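Local coordinates for protein HTPA Reductase (Selaginella moellendorffii, PDB 5U5I) that probably reduces (2S,4S)-4-hydroxy-2,3,4,5-tetrahydrodipicolinate to tetrahydrodipicolinate with NADH or NADPH, a step of lysine biosynthesis, at residues B[83-88]-B[101-106]; B[122-127]-B[263-268]. All coordinates share one frame; numbering follows the deposited sequence. Where two conformers were deposited one is given.

Interaction 1 (B[83-88]-B[101-106]); sequences AAVNDN and MGTTGG. With NAD (nicotinamide-adenine-dinucleotide), chain E.
The carboxamide of N86 meets the backbone of G106 through its oxygen, OD1 lying 3.6 Å from G106 CA, and the same oxygen accepts a hydrogen bond from the backbone N of D107. Two residues on, the N88 amide is held by a bond from ND2 to D78, while its OD1 sits 3.6 Å from N6A, the amino nitrogen of the NAD adenine. The methyl of A84 also approaches this amino group. V85 carries the apolar part of the contact. With CG1 anti to the backbone N (chi1 165°), that branch reaches the selenium of M101, a selenomethionine in this derivative, SE to CG1 4.1 Å, and CG2 is turned to the T103 methyl, CG2 to CG2 3.5 Å, and to the carbonyl oxygens of T104 and G105. An alanine here would remove both branches and is likely to open a gap between the helix start and the T103 methyl and M101 selenium. In the Rossmann-type nucleotide-binding fold the contact joins the start of helix 85-94 to the end of strand 99-101 and the loop that follows it. A CB on G106 would clash with V85 CB, and its positive phi (74°) also suits glycine. The loop grips the nicotinamide half of NAD: G102 O accepts a bond from the carboxamide N7N at 3.0 Å, T104 N donates to ribose O3D at 3.3 Å, and T104 OG1 shares a 2.6 Å hydrogen bond with O2D. While the T103 methyl meets V85, its OG1 is hydrogen-bonded to D78 OD1 and to the backbone N of T80.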
loop_
_atom_site.group_PDB
_atom_site.type_symbol
_atom_site.label_atom_id
_atom_site.label_comp_id
_atom_site.label_asym_id
_atom_site.label_seq_id
_atom_site.Cartn_x
_atom_site.Cartn_y
_atom_site.Cartn_z
ATOM N N ALA B 83 24.769 20.100 1.404
ATOM C CA ALA B 83 25.634 20.999 2.178
ATOM C C ALA B 83 25.012 22.365 2.437
ATOM O O ALA B 83 25.490 23.098 3.301
ATOM C CB ALA B 83 26.993 21.173 1.495
ATOM N N ALA B 84 23.958 22.709 1.693
ATOM C CA ALA B 84 23.269 23.999 1.829
ATOM C C ALA B 84 21.948 23.962 2.613
ATOM O O ALA B 84 21.412 25.018 2.950
ATOM C CB ALA B 84 23.025 24.586 0.441
ATOM N N VAL B 85 21.429 22.768 2.908
ATOM C CA VAL B 85 20.081 22.605 3.495
ATOM C C VAL B 85 19.889 23.460 4.750
ATOM O O VAL B 85 19.042 24.351 4.779
ATOM C CB VAL B 85 19.801 21.117 3.819
ATOM C CG1 VAL B 85 18.593 20.939 4.744
ATOM C CG2 VAL B 85 19.584 20.349 2.523
ATOM N N ASN B 86 20.695 23.192 5.771
ATOM C CA ASN B 86 20.530 23.843 7.060
ATOM C C ASN B 86 20.827 25.344 6.990
ATOM O O ASN B 86 20.050 26.127 7.523
ATOM C CB ASN B 86 21.365 23.137 8.130
ATOM C CG ASN B 86 20.866 21.714 8.415
ATOM O OD1 ASN B 86 21.542 20.729 8.095
ATOM N ND2 ASN B 86 19.679 21.606 9.006
ATOM N N ASP B 87 21.917 25.739 6.316
ATOM C CA ASP B 87 22.239 27.169 6.163
ATOM C C ASP B 87 21.109 27.903 5.442
ATOM O O ASP B 87 20.659 28.941 5.920
ATOM C CB ASP B 87 23.565 27.380 5.424
ATOM C CG ASP B 87 23.935 28.857 5.290
ATOM O OD1 ASP B 87 24.492 29.438 6.242
ATOM O OD2 ASP B 87 23.664 29.437 4.223
ATOM N N ASN B 88 20.642 27.355 4.314
ATOM C CA ASN B 88 19.554 27.988 3.549
ATOM C C ASN B 88 18.260 28.100 4.356
ATOM O O ASN B 88 17.618 29.156 4.354
ATOM C CB ASN B 88 19.275 27.263 2.230
ATOM C CG ASN B 88 20.350 27.494 1.180
ATOM O OD1 ASN B 88 21.367 28.124 1.434
ATOM N ND2 ASN B 88 20.119 26.963 -0.012
HETATM N N MSE B 101 11.086 23.389 0.397
HETATM C CA MSE B 101 12.369 22.758 0.186
HETATM C C MSE B 101 12.316 21.298 -0.149
HETATM O O MSE B 101 11.886 20.473 0.670
HETATM C CB MSE B 101 13.231 22.869 1.417
HETATM C CG MSE B 101 14.593 22.422 0.912
HETATM SE SE MSE B 101 15.842 22.741 2.300
HETATM C CE MSE B 101 15.790 24.700 2.537
ATOM N N GLY B 102 12.807 20.973 -1.345
ATOM C CA GLY B 102 12.917 19.588 -1.815
ATOM C C GLY B 102 14.330 19.027 -1.719
ATOM O O GLY B 102 14.517 17.823 -1.821
ATOM N N THR B 103 15.326 19.881 -1.481
ATOM C CA THR B 103 16.706 19.434 -1.334
ATOM C C THR B 103 16.779 18.354 -0.266
ATOM O O THR B 103 16.185 18.499 0.807
ATOM C CB THR B 103 17.634 20.596 -0.935
ATOM O OG1 THR B 103 17.447 21.682 -1.830
ATOM C CG2 THR B 103 19.072 20.194 -0.986
ATOM N N THR B 104 17.511 17.285 -0.561
ATOM C CA THR B 104 17.669 16.165 0.370
ATOM C C THR B 104 18.963 16.341 1.170
ATOM O O THR B 104 19.765 17.247 0.893
ATOM C CB THR B 104 17.688 14.817 -0.379
ATOM O OG1 THR B 104 18.737 14.814 -1.350
ATOM C CG2 THR B 104 16.365 14.581 -1.095
ATOM N N GLY B 105 19.149 15.491 2.177
ATOM C CA GLY B 105 20.312 15.573 3.035
ATOM C C GLY B 105 20.254 16.728 4.014
ATOM O O GLY B 105 19.202 17.329 4.213
ATOM N N GLY B 106 21.401 17.037 4.626
ATOM C CA GLY B 106 21.447 17.924 5.785
ATOM C C GLY B 106 20.916 17.250 7.055
ATOM O O GLY B 106 20.469 16.088 7.032
HETATM P PA NAD E . 22.029 19.608 -9.341
HETATM O O1A NAD E . 23.452 19.456 -8.862
HETATM O O2A NAD E . 21.677 19.324 -10.774
HETATM O O5B NAD E . 21.513 21.084 -8.974
HETATM C C5B NAD E . 21.768 21.625 -7.681
HETATM C C4B NAD E . 22.217 23.069 -7.834
HETATM O O4B NAD E . 22.268 23.700 -6.555
HETATM C C3B NAD E . 23.602 23.236 -8.451
HETATM O O3B NAD E . 23.464 23.939 -9.695
HETATM C C2B NAD E . 24.388 24.030 -7.413
HETATM O O2B NAD E . 25.267 25.000 -7.980
HETATM C C1B NAD E . 23.287 24.698 -6.609
HETATM N N9A NAD E . 23.624 25.148 -5.240
HETATM C C8A NAD E . 24.444 24.548 -4.360
HETATM N N7A NAD E . 24.493 25.240 -3.199
HETATM C C5A NAD E . 23.685 26.299 -3.328
HETATM C C6A NAD E . 23.292 27.433 -2.475
HETATM N N6A NAD E . 23.790 27.552 -1.223
HETATM N N1A NAD E . 22.419 28.322 -2.983
HETATM C C2A NAD E . 21.922 28.219 -4.234
HETATM N N3A NAD E . 22.250 27.215 -5.069
HETATM C C4A NAD E . 23.111 26.239 -4.678
HETATM O O3 NAD E . 21.147 18.662 -8.374
HETATM P PN NAD E . 19.647 18.200 -8.722
HETATM O O1N NAD E . 19.789 16.978 -9.586
HETATM O O2N NAD E . 18.845 19.373 -9.220
HETATM O O5D NAD E . 19.126 17.810 -7.256
HETATM C C5D NAD E . 19.180 18.832 -6.265
HETATM C C4D NAD E . 18.657 18.350 -4.930
HETATM O O4D NAD E . 17.270 18.003 -5.054
HETATM C C3D NAD E . 19.394 17.104 -4.470
HETATM O O3D NAD E . 19.620 17.199 -3.064
HETATM C C2D NAD E . 18.445 15.966 -4.793
HETATM O O2D NAD E . 18.592 14.847 -3.920
HETATM C C1D NAD E . 17.104 16.655 -4.582
HETATM N N1N NAD E . 15.930 16.048 -5.229
HETATM C C2N NAD E . 14.783 16.156 -4.552
HETATM C C3N NAD E . 13.585 15.656 -5.034
HETATM C C7N NAD E . 12.309 15.779 -4.245
HETATM O O7N NAD E . 11.276 15.401 -4.770
HETATM N N7N NAD E . 12.254 16.293 -3.012
HETATM C C4N NAD E . 13.594 15.034 -6.280
HETATM C C5N NAD E . 14.788 14.933 -6.987
HETATM C C6N NAD E . 15.956 15.458 -6.439
#

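Interaction 2 (B[122-127]-B[263-268]); sequences SIIAPQ and KRLYNM. With NAD (nicotinamide-adenine-dinucleotide), chain E.
L265 reaches S122 and I124 with one branch. Its CB is 4.1 Å from S122 OG, CG stands anti to the backbone N (chi1 176°), and from there CD1 comes to 3.2 Å from S122 OG and 3.8 Å from I124 CD1, the two aliphatic chains passing at a slant. The serine hydroxyl is itself hydrogen-bonded to T120 O. Beneath these side chains runs a short parallel ladder: S122 N bonds R264 O, Y266 N bonds S122 O at 2.7 Å, and I124 N bonds Y266 O at 3.1 Å. Strand 265-266, from the C-terminal part of the chain, thereby forms one edge of the parallel sheet of the Rossmann-type fold within this chain, beside 122-124. On the face opposite L265, I123 CG1 packs on Y266 CB. The Y266 ring has S122 O at its edge, in plane, and K263 CG above one face, offset toward the rim; F252 meets it edge-to-face. Farther along, CG of the selenomethionine M268, anti to the carbonyl carbon (chi1 -65°), presses on A125 CB at 3.5 Å, tighter than usual van der Waals contact, and also touches Q127 O. P126 O lies 3.1 Å from N7N of the NAD carboxamide.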
loop_
_atom_site.group_PDB
_atom_site.type_symbol
_atom_site.label_atom_id
_atom_site.label_comp_id
_atom_site.label_asym_id
_atom_site.label_seq_id
_atom_site.Cartn_x
_atom_site.Cartn_y
_atom_site.Cartn_z
ATOM N N SER B 122 6.102 26.939 5.665
ATOM C CA SER B 122 7.022 26.061 4.961
ATOM C C SER B 122 6.484 24.663 4.650
ATOM O O SER B 122 5.644 24.123 5.374
ATOM C CB SER B 122 8.332 25.926 5.742
ATOM O OG SER B 122 8.114 25.438 7.045
ATOM N N ILE B 123 7.000 24.109 3.552
ATOM C CA ILE B 123 6.799 22.733 3.175
ATOM C C ILE B 123 8.170 22.127 2.984
ATOM O O ILE B 123 8.948 22.575 2.131
ATOM C CB ILE B 123 5.991 22.595 1.876
ATOM C CG1 ILE B 123 4.549 22.994 2.133
ATOM C CG2 ILE B 123 6.046 21.154 1.361
ATOM C CD1 ILE B 123 3.740 23.186 0.874
ATOM N N ILE B 124 8.458 21.100 3.771
ATOM C CA ILE B 124 9.740 20.429 3.725
ATOM C C ILE B 124 9.462 18.956 3.460
ATOM O O ILE B 124 8.771 18.299 4.229
ATOM C CB ILE B 124 10.546 20.663 5.021
ATOM C CG1 ILE B 124 10.805 22.170 5.201
ATOM C CG2 ILE B 124 11.868 19.917 4.954
ATOM C CD1 ILE B 124 11.408 22.584 6.528
ATOM N N ALA B 125 9.954 18.464 2.329
ATOM C CA ALA B 125 9.776 17.077 1.972
ATOM C C ALA B 125 10.923 16.600 1.092
ATOM O O ALA B 125 11.180 17.212 0.076
ATOM C CB ALA B 125 8.462 16.936 1.244
ATOM N N PRO B 126 11.592 15.490 1.456
ATOM C CA PRO B 126 12.631 14.952 0.561
ATOM C C PRO B 126 12.082 14.184 -0.672
ATOM O O PRO B 126 12.865 13.696 -1.494
ATOM C CB PRO B 126 13.414 14.022 1.477
ATOM C CG PRO B 126 12.374 13.503 2.433
ATOM C CD PRO B 126 11.385 14.628 2.633
ATOM N N GLN B 127 10.757 14.072 -0.791
ATOM C CA GLN B 127 10.105 13.441 -1.940
ATOM C C GLN B 127 8.868 14.274 -2.299
ATOM O O GLN B 127 7.859 14.247 -1.583
ATOM C CB GLN B 127 9.756 11.985 -1.595
ATOM C CG GLN B 127 8.821 11.269 -2.563
ATOM C CD GLN B 127 9.376 11.138 -3.971
ATOM O OE1 GLN B 127 9.229 12.045 -4.801
ATOM N NE2 GLN B 127 9.982 9.984 -4.259
ATOM N N LYS B 263 -1.103 26.773 11.732
ATOM C CA LYS B 263 -0.095 25.792 11.333
ATOM C C LYS B 263 0.820 26.372 10.249
ATOM O O LYS B 263 0.347 26.940 9.264
ATOM C CB LYS B 263 -0.754 24.501 10.857
ATOM C CG LYS B 263 0.230 23.367 10.630
ATOM C CD LYS B 263 -0.473 22.040 10.387
ATOM C CE LYS B 263 0.550 20.946 10.132
ATOM N NZ LYS B 263 -0.045 19.768 9.461
ATOM N N ARG B 264 2.126 26.224 10.463
ATOM C CA ARG B 264 3.153 26.844 9.628
ATOM C C ARG B 264 4.014 25.848 8.849
ATOM O O ARG B 264 4.333 26.093 7.680
ATOM C CB ARG B 264 4.062 27.709 10.496
ATOM C CG ARG B 264 3.341 28.748 11.345
ATOM C CD ARG B 264 2.561 29.732 10.493
ATOM N NE ARG B 264 1.731 30.640 11.282
ATOM C CZ ARG B 264 2.091 31.833 11.749
ATOM N NH1 ARG B 264 3.308 32.323 11.539
ATOM N NH2 ARG B 264 1.214 32.548 12.444
ATOM N N LEU B 265 4.410 24.759 9.506
ATOM C CA LEU B 265 5.225 23.729 8.874
ATOM C C LEU B 265 4.340 22.595 8.347
ATOM O O LEU B 265 3.608 21.946 9.111
ATOM C CB LEU B 265 6.264 23.177 9.857
ATOM C CG LEU B 265 7.129 22.016 9.351
ATOM C CD1 LEU B 265 7.921 22.404 8.106
ATOM C CD2 LEU B 265 8.065 21.564 10.462
ATOM N N TYR B 266 4.430 22.363 7.039
ATOM C CA TYR B 266 3.693 21.313 6.355
ATOM C C TYR B 266 4.651 20.343 5.646
ATOM O O TYR B 266 5.841 20.640 5.451
ATOM C CB TYR B 266 2.732 21.935 5.341
ATOM C CG TYR B 266 1.655 22.823 5.930
ATOM C CD1 TYR B 266 1.904 24.166 6.186
ATOM C CD2 TYR B 266 0.382 22.331 6.208
ATOM C CE1 TYR B 266 0.925 24.992 6.720
ATOM C CE2 TYR B 266 -0.610 23.154 6.740
ATOM C CZ TYR B 266 -0.325 24.486 6.988
ATOM O OH TYR B 266 -1.278 25.316 7.514
ATOM N N ASN B 267 4.121 19.173 5.295
ATOM C CA ASN B 267 4.814 18.218 4.424
ATOM C C ASN B 267 3.883 17.822 3.253
ATOM O O ASN B 267 2.807 18.396 3.125
ATOM C CB ASN B 267 5.327 17.018 5.234
ATOM C CG ASN B 267 4.216 16.217 5.878
ATOM O OD1 ASN B 267 3.075 16.217 5.410
ATOM N ND2 ASN B 267 4.547 15.522 6.963
HETATM N N MSE B 268 4.296 16.872 2.406
HETATM C CA MSE B 268 3.490 16.460 1.232
HETATM C C MSE B 268 2.250 15.664 1.562
HETATM O O MSE B 268 1.341 15.593 0.725
HETATM C CB MSE B 268 4.307 15.634 0.241
HETATM C CG MSE B 268 5.425 16.470 -0.370
HETATM SE SE MSE B 268 4.784 18.025 -1.415
HETATM C CE MSE B 268 3.436 17.044 -2.491
HETATM P PA NAD E . 22.029 19.608 -9.341
HETATM O O1A NAD E . 23.452 19.456 -8.862
HETATM O O2A NAD E . 21.677 19.324 -10.774
HETATM O O5B NAD E . 21.513 21.084 -8.974
HETATM C C5B NAD E . 21.768 21.625 -7.681
HETATM C C4B NAD E . 22.217 23.069 -7.834
HETATM O O4B NAD E . 22.268 23.700 -6.555
HETATM C C3B NAD E . 23.602 23.236 -8.451
HETATM O O3B NAD E . 23.464 23.939 -9.695
HETATM C C2B NAD E . 24.388 24.030 -7.413
HETATM O O2B NAD E . 25.267 25.000 -7.980
HETATM C C1B NAD E . 23.287 24.698 -6.609
HETATM N N9A NAD E . 23.624 25.148 -5.240
HETATM C C8A NAD E . 24.444 24.548 -4.360
HETATM N N7A NAD E . 24.493 25.240 -3.199
HETATM C C5A NAD E . 23.685 26.299 -3.328
HETATM C C6A NAD E . 23.292 27.433 -2.475
HETATM N N6A NAD E . 23.790 27.552 -1.223
HETATM N N1A NAD E . 22.419 28.322 -2.983
HETATM C C2A NAD E . 21.922 28.219 -4.234
HETATM N N3A NAD E . 22.250 27.215 -5.069
HETATM C C4A NAD E . 23.111 26.239 -4.678
HETATM O O3 NAD E . 21.147 18.662 -8.374
HETATM P PN NAD E . 19.647 18.200 -8.722
HETATM O O1N NAD E . 19.789 16.978 -9.586
HETATM O O2N NAD E . 18.845 19.373 -9.220
HETATM O O5D NAD E . 19.126 17.810 -7.256
HETATM C C5D NAD E . 19.180 18.832 -6.265
HETATM C C4D NAD E . 18.657 18.350 -4.930
HETATM O O4D NAD E . 17.270 18.003 -5.054
HETATM C C3D NAD E . 19.394 17.104 -4.470
HETATM O O3D NAD E . 19.620 17.199 -3.064
HETATM C C2D NAD E . 18.445 15.966 -4.793
HETATM O O2D NAD E . 18.592 14.847 -3.920
HETATM C C1D NAD E . 17.104 16.655 -4.582
HETATM N N1N NAD E . 15.930 16.048 -5.229
HETATM C C2N NAD E . 14.783 16.156 -4.552
HETATM C C3N NAD E . 13.585 15.656 -5.034
HETATM C C7N NAD E . 12.309 15.779 -4.245
HETATM O O7N NAD E . 11.276 15.401 -4.770
HETATM N N7N NAD E . 12.254 16.293 -3.012
HETATM C C4N NAD E . 13.594 15.034 -6.280
HETATM C C5N NAD E . 14.788 14.933 -6.987
HETATM C C6N NAD E . 15.956 15.458 -6.439
#

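Overall arrangement
Interaction 1 closes along the chain before interaction 2 opens, and their centres lie 13 Å apart. They meet through neighbouring strands of the five-stranded parallel sheet, ordered 6-9, 75-78, 99-101, 122-124, 265-266: M101 N to I123 O (2.9 Å) and M101 O to A125 N (3.2 Å) are probable hydrogen bonds. Helix 108-118 follows the loop of interaction 1 and receives side chains from both contacts. Where the two strands end, their loops come together, T104 against P126, and both touch NAD. Residues 83-88, 101-106 and 122-127 thus line one NAD pocket, the first at the adenine and the other two at the nicotinamide half, while 263-268 returns late in the sequence to finish that sheet.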